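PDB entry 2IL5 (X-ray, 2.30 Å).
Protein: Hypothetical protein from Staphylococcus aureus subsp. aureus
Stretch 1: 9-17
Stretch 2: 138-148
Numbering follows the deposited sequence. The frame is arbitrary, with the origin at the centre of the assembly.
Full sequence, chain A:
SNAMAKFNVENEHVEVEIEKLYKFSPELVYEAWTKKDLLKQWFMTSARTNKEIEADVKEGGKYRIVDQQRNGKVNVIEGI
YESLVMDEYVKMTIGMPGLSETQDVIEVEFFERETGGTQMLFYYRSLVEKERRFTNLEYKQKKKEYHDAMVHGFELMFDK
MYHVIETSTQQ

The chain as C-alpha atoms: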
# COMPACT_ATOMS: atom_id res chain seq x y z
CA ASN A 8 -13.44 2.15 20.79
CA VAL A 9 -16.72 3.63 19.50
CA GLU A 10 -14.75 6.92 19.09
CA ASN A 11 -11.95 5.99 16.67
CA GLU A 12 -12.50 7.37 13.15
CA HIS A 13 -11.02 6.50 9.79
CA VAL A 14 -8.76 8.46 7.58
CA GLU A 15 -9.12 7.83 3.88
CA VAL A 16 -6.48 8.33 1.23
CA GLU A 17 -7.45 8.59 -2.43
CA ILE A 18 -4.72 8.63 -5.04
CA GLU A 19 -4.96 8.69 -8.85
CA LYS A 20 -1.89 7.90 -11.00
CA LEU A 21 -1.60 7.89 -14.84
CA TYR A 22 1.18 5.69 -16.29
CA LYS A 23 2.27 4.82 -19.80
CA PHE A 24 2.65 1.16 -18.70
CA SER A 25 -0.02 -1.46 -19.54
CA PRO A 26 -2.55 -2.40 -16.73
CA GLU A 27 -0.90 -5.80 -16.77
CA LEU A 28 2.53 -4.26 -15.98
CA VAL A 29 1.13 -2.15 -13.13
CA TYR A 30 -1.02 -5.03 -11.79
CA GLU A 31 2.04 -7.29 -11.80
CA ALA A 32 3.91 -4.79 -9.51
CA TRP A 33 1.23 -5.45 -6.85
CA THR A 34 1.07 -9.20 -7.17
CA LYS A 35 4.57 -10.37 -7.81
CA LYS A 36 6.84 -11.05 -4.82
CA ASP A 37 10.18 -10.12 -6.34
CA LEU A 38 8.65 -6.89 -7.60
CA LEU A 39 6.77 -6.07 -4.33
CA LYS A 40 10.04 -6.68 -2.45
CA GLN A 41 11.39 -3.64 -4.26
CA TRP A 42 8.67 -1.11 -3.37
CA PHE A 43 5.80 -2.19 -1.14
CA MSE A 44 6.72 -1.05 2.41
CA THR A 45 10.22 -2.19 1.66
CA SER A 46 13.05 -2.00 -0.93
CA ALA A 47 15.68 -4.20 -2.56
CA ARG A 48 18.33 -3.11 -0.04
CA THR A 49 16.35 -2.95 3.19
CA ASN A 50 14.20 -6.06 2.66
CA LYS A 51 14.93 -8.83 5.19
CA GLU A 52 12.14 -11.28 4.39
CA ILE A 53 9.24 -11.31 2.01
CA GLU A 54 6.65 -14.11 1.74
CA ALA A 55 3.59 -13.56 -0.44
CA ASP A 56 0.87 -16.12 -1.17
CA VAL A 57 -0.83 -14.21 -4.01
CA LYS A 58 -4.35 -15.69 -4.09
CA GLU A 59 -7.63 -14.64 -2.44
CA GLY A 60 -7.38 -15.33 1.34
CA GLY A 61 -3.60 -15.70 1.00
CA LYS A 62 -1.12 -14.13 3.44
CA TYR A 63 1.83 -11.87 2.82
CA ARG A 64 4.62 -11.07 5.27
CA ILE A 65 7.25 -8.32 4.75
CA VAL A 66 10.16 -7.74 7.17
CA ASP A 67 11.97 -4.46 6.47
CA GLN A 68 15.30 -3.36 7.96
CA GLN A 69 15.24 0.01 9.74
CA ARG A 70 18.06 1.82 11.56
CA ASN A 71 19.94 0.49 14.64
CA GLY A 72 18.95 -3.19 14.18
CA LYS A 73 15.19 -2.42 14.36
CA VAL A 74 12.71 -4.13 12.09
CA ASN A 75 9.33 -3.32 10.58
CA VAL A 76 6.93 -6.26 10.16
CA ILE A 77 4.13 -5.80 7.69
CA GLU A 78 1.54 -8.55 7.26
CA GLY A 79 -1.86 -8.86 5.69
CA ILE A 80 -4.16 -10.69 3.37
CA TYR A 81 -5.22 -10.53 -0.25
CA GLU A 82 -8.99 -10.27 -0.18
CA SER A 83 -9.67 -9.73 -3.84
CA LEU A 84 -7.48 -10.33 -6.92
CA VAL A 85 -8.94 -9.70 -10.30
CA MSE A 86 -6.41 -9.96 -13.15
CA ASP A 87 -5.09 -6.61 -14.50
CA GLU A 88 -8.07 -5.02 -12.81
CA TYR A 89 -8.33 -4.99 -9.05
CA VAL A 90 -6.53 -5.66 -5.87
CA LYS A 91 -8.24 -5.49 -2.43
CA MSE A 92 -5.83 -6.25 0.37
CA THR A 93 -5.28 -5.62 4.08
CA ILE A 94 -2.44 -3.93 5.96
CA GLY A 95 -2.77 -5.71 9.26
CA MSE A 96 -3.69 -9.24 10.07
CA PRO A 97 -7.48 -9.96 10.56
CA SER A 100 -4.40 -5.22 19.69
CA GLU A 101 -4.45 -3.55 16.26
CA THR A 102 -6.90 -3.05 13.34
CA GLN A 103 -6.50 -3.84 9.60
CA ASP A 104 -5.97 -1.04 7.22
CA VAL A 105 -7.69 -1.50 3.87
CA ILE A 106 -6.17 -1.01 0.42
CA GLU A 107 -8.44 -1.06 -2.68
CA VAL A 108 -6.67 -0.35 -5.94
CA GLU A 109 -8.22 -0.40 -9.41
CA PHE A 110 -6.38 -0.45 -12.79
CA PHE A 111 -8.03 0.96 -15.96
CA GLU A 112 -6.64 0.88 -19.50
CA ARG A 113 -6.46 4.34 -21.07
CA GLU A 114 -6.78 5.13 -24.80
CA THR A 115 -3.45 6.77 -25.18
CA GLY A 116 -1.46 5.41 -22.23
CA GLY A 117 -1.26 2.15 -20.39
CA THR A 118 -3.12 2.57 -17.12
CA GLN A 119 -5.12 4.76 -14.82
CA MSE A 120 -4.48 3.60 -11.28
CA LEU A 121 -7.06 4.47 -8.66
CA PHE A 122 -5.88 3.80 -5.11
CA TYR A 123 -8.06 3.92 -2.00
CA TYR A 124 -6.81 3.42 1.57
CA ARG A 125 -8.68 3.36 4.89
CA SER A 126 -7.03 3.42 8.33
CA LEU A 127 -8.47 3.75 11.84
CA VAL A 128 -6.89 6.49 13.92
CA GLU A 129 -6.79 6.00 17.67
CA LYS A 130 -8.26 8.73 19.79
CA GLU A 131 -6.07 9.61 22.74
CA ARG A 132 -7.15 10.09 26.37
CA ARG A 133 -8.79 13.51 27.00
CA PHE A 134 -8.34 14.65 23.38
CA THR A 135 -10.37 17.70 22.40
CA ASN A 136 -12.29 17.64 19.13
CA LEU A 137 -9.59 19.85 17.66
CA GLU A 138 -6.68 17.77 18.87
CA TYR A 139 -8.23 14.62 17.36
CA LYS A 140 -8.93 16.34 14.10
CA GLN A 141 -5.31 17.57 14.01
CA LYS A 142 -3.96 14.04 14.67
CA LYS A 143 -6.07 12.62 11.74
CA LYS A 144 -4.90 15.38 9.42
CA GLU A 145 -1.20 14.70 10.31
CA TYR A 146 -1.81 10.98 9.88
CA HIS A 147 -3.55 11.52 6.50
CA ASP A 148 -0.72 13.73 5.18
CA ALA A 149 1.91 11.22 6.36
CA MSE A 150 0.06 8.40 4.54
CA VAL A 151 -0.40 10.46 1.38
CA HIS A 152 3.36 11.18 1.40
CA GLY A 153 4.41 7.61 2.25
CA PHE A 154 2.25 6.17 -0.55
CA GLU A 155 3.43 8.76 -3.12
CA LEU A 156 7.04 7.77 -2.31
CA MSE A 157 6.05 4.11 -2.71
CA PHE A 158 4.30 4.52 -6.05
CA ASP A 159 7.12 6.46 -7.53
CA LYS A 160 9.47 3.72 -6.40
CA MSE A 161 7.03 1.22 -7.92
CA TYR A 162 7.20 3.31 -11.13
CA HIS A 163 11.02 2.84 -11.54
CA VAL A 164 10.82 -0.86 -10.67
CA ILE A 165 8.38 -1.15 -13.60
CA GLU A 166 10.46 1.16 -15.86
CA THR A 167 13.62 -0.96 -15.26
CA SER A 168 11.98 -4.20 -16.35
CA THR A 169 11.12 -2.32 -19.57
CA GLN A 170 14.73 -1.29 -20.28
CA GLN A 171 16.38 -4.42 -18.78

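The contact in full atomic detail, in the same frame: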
# COMPACT_ATOMS: atom_id res chain seq x y z
N VAL A 9 -15.69 3.03 20.36
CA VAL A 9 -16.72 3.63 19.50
C VAL A 9 -16.27 4.98 18.88
O VAL A 9 -16.91 5.47 17.95
CB VAL A 9 -18.12 3.72 20.20
CG1 VAL A 9 -18.11 4.60 21.47
CG2 VAL A 9 -19.21 4.16 19.19
N GLU A 10 -15.15 5.53 19.36
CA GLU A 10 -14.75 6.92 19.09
C GLU A 10 -13.62 7.10 18.06
O GLU A 10 -13.34 8.22 17.62
CB GLU A 10 -14.46 7.65 20.41
CG GLU A 10 -15.71 7.85 21.27
CD GLU A 10 -15.48 8.70 22.52
OE1 GLU A 10 -14.45 9.41 22.60
OE2 GLU A 10 -16.35 8.67 23.42
N ASN A 11 -12.99 6.00 17.68
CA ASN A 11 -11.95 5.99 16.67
C ASN A 11 -12.57 6.16 15.30
O ASN A 11 -13.56 5.49 14.99
CB ASN A 11 -11.19 4.68 16.69
CG ASN A 11 -10.30 4.51 17.93
OD1 ASN A 11 -10.09 5.44 18.73
ND2 ASN A 11 -9.76 3.31 18.09
N GLU A 12 -11.99 7.06 14.49
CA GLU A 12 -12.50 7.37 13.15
C GLU A 12 -11.43 7.03 12.15
O GLU A 12 -10.26 6.90 12.51
CB GLU A 12 -12.86 8.85 13.00
CG GLU A 12 -13.94 9.34 13.93
CD GLU A 12 -13.92 10.86 14.11
OE1 GLU A 12 -13.30 11.58 13.30
OE2 GLU A 12 -14.55 11.34 15.08
N HIS A 13 -11.86 6.89 10.89
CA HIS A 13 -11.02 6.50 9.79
C HIS A 13 -10.42 7.72 9.11
O HIS A 13 -11.06 8.74 8.99
CB HIS A 13 -11.85 5.74 8.75
CG HIS A 13 -12.37 4.42 9.23
ND1 HIS A 13 -11.59 3.28 9.28
CD2 HIS A 13 -13.61 4.04 9.62
CE1 HIS A 13 -12.32 2.27 9.72
NE2 HIS A 13 -13.55 2.70 9.93
N VAL A 14 -9.17 7.61 8.67
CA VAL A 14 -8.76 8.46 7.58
C VAL A 14 -8.78 7.65 6.27
O VAL A 14 -8.53 6.44 6.26
CB VAL A 14 -7.45 9.25 7.82
CG1 VAL A 14 -7.49 9.98 9.18
CG2 VAL A 14 -6.28 8.38 7.74
N GLU A 15 -9.08 8.37 5.19
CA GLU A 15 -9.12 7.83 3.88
C GLU A 15 -8.18 8.57 2.95
O GLU A 15 -8.20 9.80 2.88
CB GLU A 15 -10.56 7.85 3.36
CG GLU A 15 -11.45 6.98 4.21
CD GLU A 15 -12.89 7.05 3.86
OE1 GLU A 15 -13.53 8.08 4.11
OE2 GLU A 15 -13.43 6.05 3.33
N VAL A 16 -7.40 7.80 2.20
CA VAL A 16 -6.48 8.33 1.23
C VAL A 16 -6.94 7.90 -0.16
O VAL A 16 -7.23 6.74 -0.39
CB VAL A 16 -4.99 7.92 1.60
CG1 VAL A 16 -4.03 8.20 0.48
CG2 VAL A 16 -4.53 8.67 2.91
N GLU A 17 -7.02 8.86 -1.07
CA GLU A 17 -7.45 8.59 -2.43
C GLU A 17 -6.38 9.13 -3.33
O GLU A 17 -6.09 10.32 -3.31
CB GLU A 17 -8.79 9.26 -2.72
CG GLU A 17 -9.96 8.60 -1.96
CD GLU A 17 -11.26 9.30 -2.22
OE1 GLU A 17 -11.40 10.45 -1.75
OE2 GLU A 17 -12.13 8.71 -2.90
N GLU A 138 -7.87 18.59 18.79
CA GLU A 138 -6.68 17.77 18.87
C GLU A 138 -6.80 16.48 18.06
O GLU A 138 -5.84 16.09 17.42
CB GLU A 138 -6.30 17.44 20.33
CG GLU A 138 -5.88 18.64 21.11
CD GLU A 138 -5.78 18.37 22.59
OE1 GLU A 138 -6.57 17.58 23.12
OE2 GLU A 138 -4.92 18.96 23.24
N TYR A 139 -7.96 15.84 18.11
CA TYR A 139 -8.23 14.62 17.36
C TYR A 139 -8.24 14.84 15.84
O TYR A 139 -7.69 14.07 15.05
CB TYR A 139 -9.58 14.03 17.78
CG TYR A 139 -9.72 12.64 17.25
CD1 TYR A 139 -8.61 11.77 17.26
CD2 TYR A 139 -10.91 12.19 16.67
CE1 TYR A 139 -8.69 10.51 16.75
CE2 TYR A 139 -10.99 10.91 16.17
CZ TYR A 139 -9.87 10.08 16.21
OH TYR A 139 -9.94 8.79 15.77
N LYS A 140 -8.90 15.92 15.45
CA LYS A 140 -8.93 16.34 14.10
C LYS A 140 -7.53 16.66 13.56
O LYS A 140 -7.21 16.26 12.45
CB LYS A 140 -9.93 17.48 13.94
CG LYS A 140 -9.61 18.49 12.84
CD LYS A 140 -10.91 19.13 12.27
CE LYS A 140 -10.56 20.15 11.18
NZ LYS A 140 -11.64 20.32 10.17
N GLN A 141 -6.70 17.33 14.36
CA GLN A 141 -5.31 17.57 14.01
C GLN A 141 -4.46 16.31 13.87
O GLN A 141 -3.62 16.25 12.98
CB GLN A 141 -4.66 18.64 14.94
CG GLN A 141 -5.46 20.00 14.86
CD GLN A 141 -5.05 21.15 15.86
OE1 GLN A 141 -5.14 22.34 15.50
NE2 GLN A 141 -4.66 20.80 17.11
N LYS A 142 -4.64 15.33 14.77
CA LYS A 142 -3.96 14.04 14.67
C LYS A 142 -4.36 13.24 13.39
O LYS A 142 -3.52 12.59 12.81
CB LYS A 142 -4.24 13.16 15.90
CG LYS A 142 -3.48 11.83 15.87
CD LYS A 142 -3.73 10.93 17.05
CE LYS A 142 -2.94 9.60 16.94
NZ LYS A 142 -3.41 8.66 17.96
N LYS A 143 -5.63 13.28 12.99
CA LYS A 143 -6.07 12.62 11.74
C LYS A 143 -5.56 13.31 10.48
O LYS A 143 -5.24 12.64 9.53
CB LYS A 143 -7.58 12.51 11.66
CG LYS A 143 -8.16 11.72 12.83
CD LYS A 143 -9.62 12.11 12.99
CE LYS A 143 -10.37 11.66 11.80
NZ LYS A 143 -11.58 12.51 11.69
N LYS A 144 -5.49 14.64 10.49
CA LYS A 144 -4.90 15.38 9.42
C LYS A 144 -3.40 15.08 9.22
O LYS A 144 -2.97 14.86 8.10
CB LYS A 144 -5.17 16.88 9.62
CG LYS A 144 -4.48 17.80 8.62
CD LYS A 144 -5.31 18.09 7.37
CE LYS A 144 -5.25 16.95 6.32
NZ LYS A 144 -5.13 17.44 4.89
N GLU A 145 -2.63 15.05 10.31
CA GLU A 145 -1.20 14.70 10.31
C GLU A 145 -1.00 13.28 9.80
O GLU A 145 -0.08 13.01 9.03
CB GLU A 145 -0.61 14.78 11.74
CG GLU A 145 0.10 16.04 12.11
CD GLU A 145 -0.18 16.51 13.56
OE1 GLU A 145 -0.25 15.68 14.51
OE2 GLU A 145 -0.34 17.74 13.73
N TYR A 146 -1.82 12.38 10.31
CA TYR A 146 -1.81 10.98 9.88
C TYR A 146 -2.14 10.80 8.37
O TYR A 146 -1.42 10.11 7.66
CB TYR A 146 -2.73 10.11 10.79
CG TYR A 146 -2.64 8.66 10.44
CD1 TYR A 146 -1.50 7.92 10.75
CD2 TYR A 146 -3.67 8.04 9.73
CE1 TYR A 146 -1.40 6.58 10.38
CE2 TYR A 146 -3.58 6.71 9.34
CZ TYR A 146 -2.46 5.98 9.67
OH TYR A 146 -2.40 4.64 9.30
N HIS A 147 -3.19 11.46 7.89
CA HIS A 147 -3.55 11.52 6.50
C HIS A 147 -2.42 12.02 5.61
O HIS A 147 -2.15 11.42 4.57
CB HIS A 147 -4.77 12.43 6.29
CG HIS A 147 -5.17 12.58 4.85
ND1 HIS A 147 -4.63 13.55 4.03
CD2 HIS A 147 -6.05 11.89 4.08
CE1 HIS A 147 -5.17 13.45 2.82
NE2 HIS A 147 -6.03 12.45 2.82
N ASP A 148 -1.79 13.14 5.98
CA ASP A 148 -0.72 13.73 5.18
C ASP A 148 0.54 12.85 5.15
O ASP A 148 1.24 12.81 4.13
CB ASP A 148 -0.36 15.15 5.68
CG ASP A 148 -1.49 16.15 5.48
OD1 ASP A 148 -2.47 15.88 4.73
OD2 ASP A 148 -1.40 17.24 6.07
O HOH W 1 -6.80 11.55 -0.05

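How does the helix meet the strand? The two run in roughly the same direction, 31° apart, with axes approaching to 8.5 Å, and bury 453 Å² between them. The helix turns Y139, K143 and Y146 toward the strand, while E12 and V14 point back at it. H13 and E15, alternating with these along the strand, direct their CA-to-CB bonds away and remain exposed.

What anchors the polar end? The CA-to-CB bond of Y139 points toward the strand, and with chi1 t the side chain carries its hydroxyl to the backbone: E12 N donates to Y139 OH at 3.0 Å, with an angle of 163°. The long, rigid side chain suits a buried site from which a polar tip must reach a main-chain amide. E12, m then t, runs past the edge of that ring, E12 CD lying 3.6 Å from Y139 CE2, and forms a salt bridge, E12 OE1 to K143 NZ at 2.5 Å. K143 leaves the helix at m and t, then bends at chi3, 66° (p); its flexible chain thus brings the ammonium to the carboxylate.

What fills the middle? V14 is buried, and its short branched side chain fits close against the helix. With chi1 at -50° (m), it sets CG1 3.5 Å from both K143 O and K143 CB, and CG2 3.3 Å from Y146 CD2, at the edge of the tyrosine ring.

How does H147 join the contact? Its CB points sideways, but chi1 t brings the imidazole nearer the strand, placing H147 CD2 3.2 Å from E15 O and 3.7 Å from V16 CG2. H147 ND1 donates to D148 OD1 at 3.3 Å, tying the ring's other side to its own helix. A water extends the link, 3.1 Å from H147 NE2 and accepting from E17 N at 2.9 Å.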